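Local coordinates for protein CT_858 (PDB 3DOR), which probably acts as a serine-type endopeptidase, a secreted chlamydial protease that forms a dimer in its mature state, at residues P364-I369 / G514-R519; Y31-D35 / G67-D71. All coordinates share one frame; numbering follows the deposited sequence.

Overall arrangement
Contacts 1 and 2 lie side by side without touching, their centres 18 Å apart and their nearest atoms about 7 Å apart. Contact 1 pairs strand 361-368 with strand 507-518 inside the region assigned to peptidase family S41. Contact 2 belongs to the N-terminal helices and packs the end of helix 25-32 against the turn that follows helix 55-67. Two features join them. Strand 75-78, soon after 67-71, pairs with strand 507-518, and Thr513, just before 514-519, hydrogen-bonds Asp71 at the end of contact 2. Contact 1 also reaches the second subunit, whereas no other protein chain of the assembly touches the segments of contact 2.

Contact 1. Residues P364-I369 / G514-R519; sequences PKHRMI and GSLAVR
The imidazole of His366 has the methyl CB of Ala517 over one face and the hydroxyl of Ser515 at its edge, where strands 361-368 and 507-518 pair in an antiparallel sheet of the region assigned to peptidase family S41. Ala517 CB sits 3.8 Å from the centroid of the His366 ring, a CH-pi contact slightly offset toward CE1 and NE2. At the edge, ND1 of His366 and OG of Ser515 are 2.9 Å apart in a nearly straight hydrogen bond (170°). With His366 CG beside its backbone N (chi1 -74°), the ring leans across the neighbouring strand; Ser515 OG has a second hydrogen-bond partner in Phe495 N, which probably helps fix it beside the ring. Phe471 of helix 468-478 packs on Ala517, and Leu439 on His366.

His366 and Ala517 form a non-hydrogen-bonded pair, flanked by two hydrogen-bonded ones. In the first, Arg367 N donates to Leu516 O at 2.8 Å, and Leu516 N returns a bond of 2.8 Å to Arg367 O. On the other face of the sheet Arg367 CG packs on Val518 CG2 at 3.7 Å. The arginine chain then bends at chi2 and chi3, carrying its guanidinium away to Ser434 O and Leu433 O and to Gln205 O of the second subunit, whose Leu206 also packs on Leu516. Beyond Met368, Ile369 N makes a weak 3.4 Å bond to Gly514 O, and a water bridges Gly514 O to Ile369 O. In the second pair Val518 N bonds Lys365 O at 2.8 Å; the return bond, Lys365 N to Val518 O, is weak, and a water shared by those two atoms donates to Val518 O at 2.7 Å.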
ATOM      1  N   PRO B 364       4.165 -26.267  10.363  1.00 27.51           N
ATOM      2  CA  PRO B 364       4.856 -25.609  11.470  1.00 27.72           C
ATOM      3  C   PRO B 364       4.032 -24.360  11.820  1.00 28.90           C
ATOM      4  O   PRO B 364       3.401 -23.763  10.942  1.00 28.84           O
ATOM      5  CB  PRO B 364       6.218 -25.264  10.871  1.00 27.42           C
ATOM      6  CG  PRO B 364       5.940 -25.148   9.407  1.00 28.07           C
ATOM      7  CD  PRO B 364       5.003 -26.289   9.154  1.00 26.90           C
ATOM      8  N   LYS B 365       4.041 -23.972  13.090  1.00 26.23           N
ATOM      9  CA  LYS B 365       3.281 -22.813  13.546  1.00 26.85           C
ATOM     10  C   LYS B 365       4.175 -21.594  13.639  1.00 26.28           C
ATOM     11  O   LYS B 365       5.390 -21.710  13.534  1.00 25.60           O
ATOM     12  CB  LYS B 365       2.648 -23.102  14.912  1.00 26.21           C
ATOM     13  CG  LYS B 365       1.606 -24.208  14.872  1.00 29.23           C
ATOM     14  CD  LYS B 365       0.999 -24.436  16.250  1.00 33.83           C
ATOM     15  CE  LYS B 365      -0.075 -25.522  16.208  1.00 36.16           C
ATOM     16  NZ  LYS B 365       0.492 -26.844  15.820  1.00 37.51           N
ATOM     17  N   HIS B 366       3.574 -20.427  13.846  1.00 25.24           N
ATOM     18  CA  HIS B 366       4.343 -19.189  13.930  1.00 28.10           C
ATOM     19  C   HIS B 366       4.183 -18.403  15.237  1.00 27.82           C
ATOM     20  O   HIS B 366       3.070 -18.249  15.737  1.00 27.78           O
ATOM     21  CB  HIS B 366       3.965 -18.271  12.768  1.00 26.82           C
ATOM     22  CG  HIS B 366       4.525 -18.697  11.446  1.00 29.65           C
ATOM     23  ND1 HIS B 366       5.359 -17.889  10.698  1.00 27.85           N
ATOM     24  CD2 HIS B 366       4.359 -19.832  10.728  1.00 28.83           C
ATOM     25  CE1 HIS B 366       5.678 -18.509   9.579  1.00 30.30           C
ATOM     26  NE2 HIS B 366       5.086 -19.692   9.571  1.00 30.21           N
ATOM     27  N   ARG B 367       5.298 -17.916  15.779  1.00 28.95           N
ATOM     28  CA  ARG B 367       5.278 -17.091  16.999  1.00 31.30           C
ATOM     29  C   ARG B 367       5.177 -15.675  16.417  1.00 30.26           C
ATOM     30  O   ARG B 367       6.058 -15.248  15.667  1.00 29.80           O
ATOM     31  CB  ARG B 367       6.592 -17.211  17.789  1.00 31.66           C
ATOM     32  CG  ARG B 367       7.059 -18.618  18.153  1.00 35.51           C
ATOM     33  CD  ARG B 367       6.527 -19.108  19.483  1.00 38.32           C
ATOM     34  NE  ARG B 367       6.700 -18.150  20.578  1.00 36.99           N
ATOM     35  CZ  ARG B 367       7.748 -18.080  21.395  1.00 36.83           C
ATOM     36  NH1 ARG B 367       8.769 -18.917  21.264  1.00 35.70           N
ATOM     37  NH2 ARG B 367       7.759 -17.173  22.368  1.00 34.93           N
ATOM     38  N   MET B 368       4.127 -14.943  16.765  1.00 31.46           N
ATOM     39  CA  MET B 368       3.921 -13.611  16.198  1.00 31.80           C
ATOM     40  C   MET B 368       4.055 -12.408  17.137  1.00 32.02           C
ATOM     41  O   MET B 368       3.819 -12.521  18.333  1.00 32.10           O
ATOM     42  CB  MET B 368       2.529 -13.572  15.556  1.00 33.85           C
ATOM     43  CG  MET B 368       2.323 -14.560  14.409  1.00 37.59           C
ATOM     44  SD  MET B 368       0.626 -15.202  14.363  1.00 45.60           S
ATOM     45  CE  MET B 368      -0.273 -13.748  13.864  1.00 45.93           C
ATOM     46  N   ILE B 369       4.459 -11.263  16.587  1.00 31.58           N
ATOM     47  CA  ILE B 369       4.521 -10.028  17.377  1.00 33.88           C
ATOM     48  C   ILE B 369       3.197  -9.344  17.047  1.00 31.40           C
ATOM     49  O   ILE B 369       2.841  -9.210  15.875  1.00 29.27           O
ATOM     50  CB  ILE B 369       5.650  -9.062  16.963  1.00 37.21           C
ATOM     51  CG1 ILE B 369       7.009  -9.645  17.322  1.00 43.40           C
ATOM     52  CG2 ILE B 369       5.501  -7.754  17.735  1.00 38.99           C
ATOM     53  CD1 ILE B 369       8.069  -8.565  17.632  1.00 48.90           C
ATOM     54  N   GLY B 514       7.631 -10.332  10.741  1.00 26.77           N
ATOM     55  CA  GLY B 514       6.616 -10.302  11.779  1.00 25.67           C
ATOM     56  C   GLY B 514       6.327 -11.578  12.541  1.00 27.06           C
ATOM     57  O   GLY B 514       5.382 -11.617  13.336  1.00 26.62           O
ATOM     58  N   SER B 515       7.116 -12.623  12.316  1.00 26.66           N
ATOM     59  CA  SER B 515       6.895 -13.875  13.029  1.00 26.14           C
ATOM     60  C   SER B 515       8.118 -14.776  13.001  1.00 27.09           C
ATOM     61  O   SER B 515       9.064 -14.534  12.256  1.00 27.42           O
ATOM     62  CB  SER B 515       5.736 -14.636  12.399  1.00 26.81           C
ATOM     63  OG  SER B 515       6.151 -15.178  11.159  1.00 27.91           O
ATOM     64  N   LEU B 516       8.094 -15.806  13.840  1.00 27.15           N
ATOM     65  CA  LEU B 516       9.163 -16.795  13.882  1.00 28.72           C
ATOM     66  C   LEU B 516       8.506 -18.158  13.744  1.00 28.60           C
ATOM     67  O   LEU B 516       7.748 -18.580  14.615  1.00 31.84           O
ATOM     68  CB  LEU B 516       9.930 -16.758  15.205  1.00 28.20           C
ATOM     69  CG  LEU B 516      11.126 -15.823  15.355  1.00 32.13           C
ATOM     70  CD1 LEU B 516      11.769 -16.080  16.715  1.00 32.60           C
ATOM     71  CD2 LEU B 516      12.138 -16.059  14.234  1.00 31.15           C
ATOM     72  N   ALA B 517       8.780 -18.839  12.642  1.00 29.04           N
ATOM     73  CA  ALA B 517       8.215 -20.162  12.431  1.00 29.03           C
ATOM     74  C   ALA B 517       8.928 -21.168  13.324  1.00 29.40           C
ATOM     75  O   ALA B 517      10.136 -21.046  13.579  1.00 26.12           O
ATOM     76  CB  ALA B 517       8.370 -20.566  10.981  1.00 28.54           C
ATOM     77  N   VAL B 518       8.173 -22.156  13.794  1.00 29.67           N
ATOM     78  CA  VAL B 518       8.703 -23.214  14.639  1.00 29.66           C
ATOM     79  C   VAL B 518       8.290 -24.555  14.040  1.00 29.68           C
ATOM     80  O   VAL B 518       7.111 -24.776  13.786  1.00 29.62           O
ATOM     81  CB  VAL B 518       8.132 -23.145  16.067  1.00 33.09           C
ATOM     82  CG1 VAL B 518       8.792 -24.208  16.927  1.00 32.36           C
ATOM     83  CG2 VAL B 518       8.354 -21.760  16.663  1.00 35.37           C
ATOM     84  N   ARG B 519       9.253 -25.448  13.814  1.00 29.05           N
ATOM     85  CA  ARG B 519       8.957 -26.766  13.253  1.00 28.28           C
ATOM     86  C   ARG B 519       8.298 -27.640  14.334  1.00 31.41           C
ATOM     87  O   ARG B 519       8.421 -27.353  15.522  1.00 29.37           O
ATOM     88  CB  ARG B 519      10.251 -27.416  12.744  1.00 27.45           C
ATOM     89  CG  ARG B 519      10.922 -26.624  11.610  1.00 25.01           C
ATOM     90  CD  ARG B 519      12.346 -27.087  11.330  1.00 25.91           C
ATOM     91  NE  ARG B 519      12.423 -28.469  10.860  1.00 24.18           N
ATOM     92  CZ  ARG B 519      13.531 -29.030  10.386  1.00 24.98           C
ATOM     93  NH1 ARG B 519      14.657 -28.329  10.316  1.00 24.93           N
ATOM     94  NH2 ARG B 519      13.518 -30.290   9.975  1.00 26.61           N
TER
HETATM   95  O   HOH W   1       5.171 -25.896  15.330  1.00 29.82           O
HETATM   96  O   HOH W   2       2.955 -10.317  13.280  1.00 35.97           O

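Contact 2. Residues Y31-D35 / G67-D71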
ATOM      1  N   TYR B  31      21.148 -15.847  18.772  1.00 32.29           N
ATOM      2  CA  TYR B  31      21.860 -16.454  17.655  1.00 30.20           C
ATOM      3  C   TYR B  31      23.079 -15.646  17.224  1.00 29.86           C
ATOM      4  O   TYR B  31      24.098 -16.209  16.825  1.00 29.51           O
ATOM      5  CB  TYR B  31      20.908 -16.638  16.467  1.00 29.75           C
ATOM      6  CG  TYR B  31      21.570 -17.172  15.215  1.00 28.06           C
ATOM      7  CD1 TYR B  31      22.041 -18.489  15.144  1.00 28.57           C
ATOM      8  CD2 TYR B  31      21.733 -16.356  14.103  1.00 26.51           C
ATOM      9  CE1 TYR B  31      22.659 -18.971  13.978  1.00 26.11           C
ATOM     10  CE2 TYR B  31      22.339 -16.819  12.955  1.00 26.59           C
ATOM     11  CZ  TYR B  31      22.801 -18.124  12.895  1.00 26.17           C
ATOM     12  OH  TYR B  31      23.415 -18.541  11.739  1.00 25.97           O
ATOM     13  N   LEU B  32      22.969 -14.325  17.312  1.00 30.60           N
ATOM     14  CA  LEU B  32      24.053 -13.426  16.925  1.00 31.15           C
ATOM     15  C   LEU B  32      24.727 -12.702  18.097  1.00 33.23           C
ATOM     16  O   LEU B  32      25.814 -12.152  17.935  1.00 32.54           O
ATOM     17  CB  LEU B  32      23.531 -12.356  15.967  1.00 30.31           C
ATOM     18  CG  LEU B  32      22.792 -12.770  14.695  1.00 29.45           C
ATOM     19  CD1 LEU B  32      22.317 -11.517  13.983  1.00 26.55           C
ATOM     20  CD2 LEU B  32      23.712 -13.579  13.789  1.00 28.12           C
ATOM     21  N   GLY B  33      24.093 -12.694  19.267  1.00 35.10           N
ATOM     22  CA  GLY B  33      24.667 -11.972  20.391  1.00 36.68           C
ATOM     23  C   GLY B  33      24.434 -10.502  20.085  1.00 37.59           C
ATOM     24  O   GLY B  33      25.104  -9.599  20.599  1.00 36.44           O
ATOM     25  N   TRP B  34      23.455 -10.277  19.215  1.00 35.73           N
ATOM     26  CA  TRP B  34      23.068  -8.952  18.772  1.00 34.72           C
ATOM     27  C   TRP B  34      22.299  -8.197  19.856  1.00 36.06           C
ATOM     28  O   TRP B  34      21.584  -8.803  20.657  1.00 37.80           O
ATOM     29  CB  TRP B  34      22.206  -9.100  17.518  1.00 34.13           C
ATOM     30  CG  TRP B  34      21.472  -7.876  17.097  1.00 31.57           C
ATOM     31  CD1 TRP B  34      21.926  -6.884  16.280  1.00 31.90           C
ATOM     32  CD2 TRP B  34      20.128  -7.530  17.448  1.00 31.68           C
ATOM     33  NE1 TRP B  34      20.940  -5.938  16.094  1.00 32.95           N
ATOM     34  CE2 TRP B  34      19.829  -6.310  16.803  1.00 32.29           C
ATOM     35  CE3 TRP B  34      19.148  -8.132  18.248  1.00 32.74           C
ATOM     36  CZ2 TRP B  34      18.581  -5.683  16.928  1.00 30.38           C
ATOM     37  CZ3 TRP B  34      17.904  -7.505  18.373  1.00 31.67           C
ATOM     38  CH2 TRP B  34      17.637  -6.293  17.715  1.00 31.04           C
ATOM     39  N   ASP B  35      22.451  -6.876  19.877  1.00 36.13           N
ATOM     40  CA  ASP B  35      21.752  -6.032  20.845  1.00 37.77           C
ATOM     41  C   ASP B  35      21.273  -4.776  20.140  1.00 37.64           C
ATOM     42  O   ASP B  35      22.073  -4.009  19.599  1.00 37.32           O
ATOM     43  CB  ASP B  35      22.659  -5.623  22.008  1.00 40.48           C
ATOM     44  CG  ASP B  35      21.942  -4.718  23.004  1.00 41.36           C
ATOM     45  OD1 ASP B  35      21.099  -5.226  23.777  1.00 39.91           O
ATOM     46  OD2 ASP B  35      22.203  -3.496  22.995  1.00 43.69           O
ATOM     47  N   GLY B  67      21.101  -4.551   7.995  1.00 29.81           N
ATOM     48  CA  GLY B  67      21.839  -5.715   7.537  1.00 28.87           C
ATOM     49  C   GLY B  67      22.423  -6.472   8.718  1.00 30.68           C
ATOM     50  O   GLY B  67      22.712  -7.668   8.619  1.00 29.66           O
ATOM     51  N   GLY B  68      22.591  -5.777   9.844  1.00 29.38           N
ATOM     52  CA  GLY B  68      23.146  -6.409  11.028  1.00 28.03           C
ATOM     53  C   GLY B  68      22.223  -7.428  11.664  1.00 29.24           C
ATOM     54  O   GLY B  68      22.639  -8.201  12.531  1.00 30.00           O
ATOM     55  N   LEU B  69      20.962  -7.436  11.246  1.00 29.23           N
ATOM     56  CA  LEU B  69      19.999  -8.388  11.791  1.00 27.68           C
ATOM     57  C   LEU B  69      20.215  -9.777  11.200  1.00 27.18           C
ATOM     58  O   LEU B  69      19.649 -10.755  11.684  1.00 28.64           O
ATOM     59  CB  LEU B  69      18.570  -7.926  11.497  1.00 28.74           C
ATOM     60  CG  LEU B  69      18.071  -6.661  12.204  1.00 29.14           C
ATOM     61  CD1 LEU B  69      16.733  -6.232  11.609  1.00 30.07           C
ATOM     62  CD2 LEU B  69      17.936  -6.929  13.704  1.00 29.57           C
ATOM     63  N   ASN B  70      21.040  -9.862  10.162  1.00 25.45           N
ATOM     64  CA  ASN B  70      21.307 -11.143   9.503  1.00 28.98           C
ATOM     65  C   ASN B  70      19.956 -11.831   9.220  1.00 28.51           C
ATOM     66  O   ASN B  70      19.734 -12.975   9.597  1.00 28.11           O
ATOM     67  CB  ASN B  70      22.196 -12.011  10.407  1.00 28.56           C
ATOM     68  CG  ASN B  70      22.895 -13.139   9.653  1.00 33.34           C
ATOM     69  OD1 ASN B  70      23.949 -13.628  10.077  1.00 32.14           O
ATOM     70  ND2 ASN B  70      22.309 -13.562   8.542  1.00 31.09           N
ATOM     71  N   ASP B  71      19.057 -11.095   8.565  1.00 28.26           N
ATOM     72  CA  ASP B  71      17.709 -11.569   8.232  1.00 28.58           C
ATOM     73  C   ASP B  71      17.506 -11.372   6.731  1.00 28.49           C
ATOM     74  O   ASP B  71      17.408 -10.235   6.266  1.00 29.84           O
ATOM     75  CB  ASP B  71      16.673 -10.735   9.000  1.00 28.26           C
ATOM     76  CG  ASP B  71      15.241 -11.242   8.823  1.00 29.26           C
ATOM     77  OD1 ASP B  71      14.909 -11.781   7.748  1.00 28.59           O
ATOM     78  OD2 ASP B  71      14.436 -11.071   9.768  1.00 29.11           O
TER
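Directly after Leu69 and Asn70, the residues against which Trp34 and Leu32 rest, the carboxylate oxygen Asp71 OD2 is gripped by two hydroxyls, Tyr22 OH and Thr513 OG1, while OD1 bonds His73 N. These bonds fasten the end of 67-71. The contact with 31-35 is made by van der Waals contact of Leu32 and Trp34 with the turn's carbonyls, Leu69 CD2 and Asn70 CB, with no hydrogen bond across.

Leu32 brings one branch down on the turn: its CD1 sits among Gly68 O, Leu69 O and Asn70 CB, all at 3.6 Å, and CD2 stands a little farther from the same Asn70 CB. Lys28 NZ bonds Asn70 O, and weakly Leu69 O, tying the turn to helix 25-32 beside Leu32 CD1. Two residues on, a chi1 of 167° swings the indole of Trp34 off the chain toward Leu69, whose CD2 lies 3.4 Å above the indole plane, offset toward the rim and nearest CZ2 (3.5 Å). Lys25, Lys28 and Glu29 of helix 25-32 also touch the indole, while Gly68 O approaches Trp34 CD1 to 4.0 Å.

The turn itself, type I from Gly67 to Asn70, is closed by Asn70 N to Gly67 O at 3.2 Å. Leu32 and Trp34, on either side of Gly33 in sequence, pack on this turn; both Gly33 and Asn70 leave helical geometry with positive phi, as is common at helix C-termini.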